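Local coordinates for beta-glucuronidase (Dictyoglomus thermophilum, PDB 6XXW), which probably hydrolyses beta-D-glucuronides, as expected of a family 2 glycoside hydrolase with a TIM barrel domain, at residues A[104-109]-A[127-132]; A[417-422]-A[453-458]. All blocks are in the same frame, centred on the assembly; numbering follows the deposited sequence.

Interaction 1: residues A[104-109]-A[127-132]; sequences VYVNGN and KFVNYG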
loop_
_atom_site.group_PDB
_atom_site.type_symbol
_atom_site.label_atom_id
_atom_site.label_comp_id
_atom_site.label_asym_id
_atom_site.label_seq_id
_atom_site.Cartn_x
_atom_site.Cartn_y
_atom_site.Cartn_z
ATOM N N VAL A 104 -25.612 35.807 4.943
ATOM C CA VAL A 104 -25.765 35.929 3.493
ATOM C C VAL A 104 -26.069 37.381 3.139
ATOM O O VAL A 104 -27.033 37.964 3.655
ATOM C CB VAL A 104 -26.871 35.010 2.951
ATOM C CG1 VAL A 104 -26.972 35.160 1.440
ATOM C CG2 VAL A 104 -26.595 33.571 3.309
ATOM N N TYR A 105 -25.261 37.954 2.248
ATOM C CA TYR A 105 -25.425 39.337 1.817
ATOM C C TYR A 105 -25.728 39.390 0.330
ATOM O O TYR A 105 -25.008 38.792 -0.475
ATOM C CB TYR A 105 -24.174 40.168 2.096
ATOM C CG TYR A 105 -23.785 40.229 3.549
ATOM C CD1 TYR A 105 -23.119 39.167 4.155
ATOM C CD2 TYR A 105 -24.060 41.361 4.316
ATOM C CE1 TYR A 105 -22.752 39.222 5.497
ATOM C CE2 TYR A 105 -23.703 41.420 5.651
ATOM C CZ TYR A 105 -23.046 40.354 6.233
ATOM O OH TYR A 105 -22.681 40.399 7.555
ATOM N N VAL A 106 -26.758 40.146 -0.034
ATOM C CA VAL A 106 -27.096 40.407 -1.432
ATOM C C VAL A 106 -26.845 41.888 -1.677
ATOM O O VAL A 106 -27.522 42.743 -1.087
ATOM C CB VAL A 106 -28.547 40.021 -1.745
ATOM C CG1 VAL A 106 -28.926 40.463 -3.149
ATOM C CG2 VAL A 106 -28.740 38.503 -1.571
ATOM N N ASN A 107 -25.864 42.194 -2.532
ATOM C CA ASN A 107 -25.439 43.579 -2.790
ATOM C C ASN A 107 -25.160 44.331 -1.490
ATOM O O ASN A 107 -25.534 45.496 -1.323
ATOM C CB ASN A 107 -26.473 44.313 -3.643
ATOM C CG ASN A 107 -26.653 43.664 -4.998
ATOM O OD1 ASN A 107 -25.676 43.329 -5.653
ATOM N ND2 ASN A 107 -27.895 43.450 -5.403
ATOM N N GLY A 108 -24.490 43.655 -0.555
ATOM C CA GLY A 108 -24.146 44.241 0.724
ATOM C C GLY A 108 -25.229 44.192 1.780
ATOM O O GLY A 108 -24.962 44.562 2.930
ATOM N N ASN A 109 -26.438 43.753 1.436
ATOM C CA ASN A 109 -27.556 43.693 2.367
ATOM C C ASN A 109 -27.644 42.315 3.012
ATOM O O ASN A 109 -27.735 41.309 2.306
ATOM C CB ASN A 109 -28.858 43.989 1.637
ATOM C CG ASN A 109 -28.888 45.374 1.042
ATOM O OD1 ASN A 109 -29.195 46.335 1.738
ATOM N ND2 ASN A 109 -28.556 45.487 -0.252
ATOM N N LYS A 127 -36.327 42.411 -2.715
ATOM C CA LYS A 127 -36.141 43.789 -2.271
ATOM C C LYS A 127 -34.719 44.285 -2.490
ATOM O O LYS A 127 -34.491 45.496 -2.477
ATOM C CB LYS A 127 -36.503 43.916 -0.786
ATOM N N PHE A 128 -33.755 43.390 -2.697
ATOM C CA PHE A 128 -32.357 43.794 -2.725
ATOM C C PHE A 128 -31.668 43.605 -4.067
ATOM O O PHE A 128 -30.480 43.937 -4.172
ATOM C CB PHE A 128 -31.566 43.025 -1.658
ATOM C CG PHE A 128 -32.204 43.045 -0.296
ATOM C CD1 PHE A 128 -32.099 44.163 0.511
ATOM C CD2 PHE A 128 -32.903 41.946 0.175
ATOM C CE1 PHE A 128 -32.681 44.188 1.783
ATOM C CE2 PHE A 128 -33.486 41.963 1.439
ATOM C CZ PHE A 128 -33.372 43.087 2.240
ATOM N N VAL A 129 -32.359 43.092 -5.091
ATOM C CA VAL A 129 -31.712 42.754 -6.355
ATOM C C VAL A 129 -31.815 43.918 -7.330
ATOM O O VAL A 129 -32.726 44.751 -7.263
ATOM C CB VAL A 129 -32.307 41.470 -6.974
ATOM C CG1 VAL A 129 -31.972 40.246 -6.120
ATOM C CG2 VAL A 129 -33.797 41.609 -7.161
ATOM N N ASN A 130 -30.854 43.961 -8.254
ATOM C CA ASN A 130 -30.870 44.858 -9.401
ATOM C C ASN A 130 -31.390 44.055 -10.588
ATOM O O ASN A 130 -30.722 43.127 -11.054
ATOM C CB ASN A 130 -29.470 45.404 -9.673
ATOM C CG ASN A 130 -28.819 45.972 -8.433
ATOM O OD1 ASN A 130 -29.420 46.781 -7.733
ATOM N ND2 ASN A 130 -27.581 45.558 -8.156
ATOM N N TYR A 131 -32.576 44.407 -11.069
ATOM C CA TYR A 131 -33.208 43.647 -12.138
ATOM C C TYR A 131 -32.557 43.939 -13.487
ATOM O O TYR A 131 -32.306 45.095 -13.843
ATOM C CB TYR A 131 -34.698 43.962 -12.192
ATOM C CG TYR A 131 -35.453 43.396 -11.012
ATOM C CD1 TYR A 131 -35.914 42.084 -11.025
ATOM C CD2 TYR A 131 -35.689 44.165 -9.879
ATOM C CE1 TYR A 131 -36.608 41.560 -9.953
ATOM C CE2 TYR A 131 -36.369 43.648 -8.794
ATOM C CZ TYR A 131 -36.825 42.343 -8.836
ATOM O OH TYR A 131 -37.510 41.827 -7.762
ATOM N N GLY A 132 -32.293 42.874 -14.243
ATOM C CA GLY A 132 -31.625 42.995 -15.524
ATOM C C GLY A 132 -30.190 43.447 -15.444
ATOM O O GLY A 132 -29.641 43.919 -16.444
#
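Asn107 reaches from a hairpin turn to the backbone of Phe128 and makes the one hydrogen bond between 104-109 and 127-132. Its ND2 donates to Phe128 O at 2.9 Å. The bond is fairly straight, 160° at the hydrogen. The acceptor lies in the amide plane of Asn107, while the donor stands somewhat off the carbonyl plane. Both amide atoms of Asn107 have further partners: ND2 also bonds Asn135 OD1, and OD1 accepts from Ile136 N. This fixes the amide flip. The amide of Asn130 comes from the opposite direction, and its ND2 donates to Glu134 O.

A second set of bonds shapes the turn. Residues 106-109 form a type I' beta turn, which joins strands 101-106 and 109-115 in a tight hairpin. Val106 O accepts twice from Asn109, from its backbone N and from its ND2 at 3.0 Å. The side-chain bond lies in the carbonyl plane and holds the Asn109 amide in place.

The remaining contact is packing. Asn109 CB meets Phe128 CD1 at 3.4 Å, with amide and ring planes 30° apart. Lys127 CB sits over the centre of one face of that ring. Val106 turns CG1 to the loop, anti to its own N (chi1 173°). There CG1 touches Phe128 CB at 4.0 Å and Val129 CG1 at 4.3 Å.

The contact lies at the surface of the predicted sugar-binding domain. Its chemistry implies that one asparagine side chain ties the hairpin to both the 127-132 loop and the start of strand 134-142.

Interaction 2: residues A[417-422]-A[453-458]; sequences AATYED and SETKVS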
loop_
_atom_site.group_PDB
_atom_site.type_symbol
_atom_site.label_atom_id
_atom_site.label_comp_id
_atom_site.label_asym_id
_atom_site.label_seq_id
_atom_site.Cartn_x
_atom_site.Cartn_y
_atom_site.Cartn_z
ATOM N N ALA A 417 -23.821 10.426 23.457
ATOM C CA ALA A 417 -23.801 11.448 24.492
ATOM C C ALA A 417 -23.499 10.823 25.859
ATOM O O ALA A 417 -23.579 9.607 26.053
ATOM C CB ALA A 417 -25.138 12.192 24.539
ATOM N N ALA A 418 -23.181 11.682 26.831
ATOM C CA ALA A 418 -22.886 11.229 28.199
ATOM C C ALA A 418 -24.193 11.019 28.969
ATOM O O ALA A 418 -24.524 11.725 29.927
ATOM C CB ALA A 418 -21.966 12.216 28.907
ATOM N N THR A 419 -24.935 9.994 28.533
ATOM C CA THR A 419 -26.285 9.720 29.005
ATOM C C THR A 419 -26.315 9.135 30.413
ATOM O O THR A 419 -27.407 8.931 30.954
ATOM C CB THR A 419 -26.987 8.757 28.042
ATOM O OG1 THR A 419 -26.162 7.597 27.861
ATOM C CG2 THR A 419 -27.267 9.423 26.668
ATOM N N TYR A 420 -25.159 8.841 31.006
ATOM C CA TYR A 420 -25.103 8.403 32.396
ATOM C C TYR A 420 -25.229 9.573 33.374
ATOM O O TYR A 420 -25.488 9.354 34.562
ATOM C CB TYR A 420 -23.796 7.627 32.632
ATOM C CG TYR A 420 -22.577 8.400 32.179
ATOM C CD1 TYR A 420 -22.016 9.376 32.992
ATOM C CD2 TYR A 420 -22.010 8.187 30.924
ATOM C CE1 TYR A 420 -20.918 10.112 32.576
ATOM C CE2 TYR A 420 -20.908 8.921 30.499
ATOM C CZ TYR A 420 -20.367 9.878 31.338
ATOM O OH TYR A 420 -19.278 10.619 30.942
ATOM N N GLU A 421 -25.058 10.805 32.905
ATOM C CA GLU A 421 -25.161 11.967 33.782
ATOM C C GLU A 421 -26.617 12.275 34.138
ATOM O O GLU A 421 -27.517 12.163 33.301
ATOM C CB GLU A 421 -24.531 13.197 33.121
ATOM C CG GLU A 421 -23.069 13.042 32.741
ATOM C CD GLU A 421 -22.447 14.357 32.287
ATOM O OE1 GLU A 421 -23.128 15.396 32.360
ATOM O OE2 GLU A 421 -21.279 14.354 31.852
ATOM N N ASP A 422 -26.834 12.700 35.387
ATOM C CA ASP A 422 -28.160 13.148 35.824
ATOM C C ASP A 422 -28.736 14.211 34.896
ATOM O O ASP A 422 -29.917 14.164 34.535
ATOM C CB ASP A 422 -28.084 13.700 37.249
ATOM C CG ASP A 422 -28.016 12.607 38.299
ATOM O OD1 ASP A 422 -28.779 12.683 39.286
ATOM O OD2 ASP A 422 -27.197 11.675 38.142
ATOM N N SER A 453 -26.866 -0.426 32.047
ATOM C CA SER A 453 -27.404 -0.107 33.360
ATOM C C SER A 453 -27.136 1.332 33.769
ATOM O O SER A 453 -27.682 1.776 34.787
ATOM C CB SER A 453 -26.823 -1.061 34.411
ATOM O OG SER A 453 -25.423 -0.886 34.534
ATOM N N GLU A 454 -26.324 2.077 33.012
ATOM C CA GLU A 454 -26.000 3.441 33.404
ATOM C C GLU A 454 -26.760 4.509 32.632
ATOM O O GLU A 454 -26.907 5.621 33.153
ATOM C CB GLU A 454 -24.496 3.697 33.261
ATOM C CG GLU A 454 -23.642 2.634 33.946
ATOM C CD GLU A 454 -22.217 3.096 34.193
ATOM O OE1 GLU A 454 -21.610 3.697 33.277
ATOM O OE2 GLU A 454 -21.693 2.843 35.297
ATOM N N THR A 455 -27.243 4.229 31.420
ATOM C CA THR A 455 -27.898 5.291 30.665
ATOM C C THR A 455 -29.221 5.669 31.328
ATOM O O THR A 455 -30.018 4.806 31.699
ATOM C CB THR A 455 -28.134 4.911 29.196
ATOM O OG1 THR A 455 -29.009 5.886 28.609
ATOM C CG2 THR A 455 -28.745 3.507 29.038
ATOM N N LYS A 456 -29.448 6.965 31.479
ATOM C CA LYS A 456 -30.706 7.465 32.002
ATOM C C LYS A 456 -31.658 7.902 30.898
ATOM O O LYS A 456 -32.669 8.545 31.189
ATOM C CB LYS A 456 -30.437 8.623 32.962
ATOM C CG LYS A 456 -29.678 8.213 34.235
ATOM C CD LYS A 456 -29.159 9.424 34.970
ATOM C CE LYS A 456 -28.466 9.023 36.265
ATOM N NZ LYS A 456 -29.415 8.325 37.175
ATOM N N VAL A 457 -31.364 7.566 29.634
ATOM C CA VAL A 457 -32.072 8.141 28.497
ATOM C C VAL A 457 -32.730 7.081 27.615
ATOM O O VAL A 457 -33.807 7.322 27.061
ATOM C CB VAL A 457 -31.130 9.040 27.667
ATOM C CG1 VAL A 457 -31.819 9.520 26.383
ATOM C CG2 VAL A 457 -30.660 10.222 28.523
ATOM N N SER A 458 -32.102 5.906 27.451
ATOM C CA SER A 458 -32.625 4.907 26.514
ATOM C C SER A 458 -34.013 4.406 26.899
ATOM O O SER A 458 -34.753 3.936 26.024
ATOM C CB SER A 458 -31.665 3.716 26.397
ATOM O OG SER A 458 -30.607 3.996 25.475
HETATM O O HOH W 1 -26.784 6.361 35.718
HETATM O O HOH W 2 -30.791 10.377 38.179
#
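Ala418 C lies over one face of the Tyr420 ring, nearer its margin than its centre. Tyr420 CB, at the root of the side chain, meets Glu454 CB at 4.0 Å. Beyond the segments, the tyrosine side chain also touches Asn369 and Thr450. A bound Tris molecule, probably from crystallisation, lies about 4 Å from it. Both segments are loops that follow strands of the TIM barrel, 408-415 and 444-448. Residues 418-421 form a type I beta turn.

Lys456 N donates to Thr419 O at 2.9 Å, almost straight at 173°. Glu454 O receives a CA-H...O contact from Tyr420 CA. A water donates to Glu454 O and, weakly, to Tyr420 O.

Thr419 and Thr455 run alongside each other in one direction. Each OG1 bonds a different carboxylate oxygen of Glu448, which holds the two loops together. Thr455 OG1, anti to its N (chi1 169°), also accepts from Val457 N in an ST turn. Thr419 CG2 packs on Val457 CG2 at 3.9 Å.

The Lys456 chain runs past the carbonyls of Tyr420 and Glu421. Its NZ stays 4.1 Å from Asp422 OD2, beyond a salt bridge, and donates to a water 2.7 Å from NZ.

In the fold
From the N terminus, interaction 1 comes first. It closes a loop within the beta domain, running from the end of strand 101-106 through strands 109-115 and 121-124 to the loop before strand 134-142. The chain completes the beta domain, passes through a second antiparallel sheet and enters the barrel. There interaction 2 joins the loop after strand 408-415 to the loop after strand 444-448. It closes around helix 422-438 and strand 444-448, and so ties two neighbouring parallel barrel strands together through the loops that follow them. The two contacts follow in series, neither nested nor crossed. Their centres are 49 Å apart, and they do not touch.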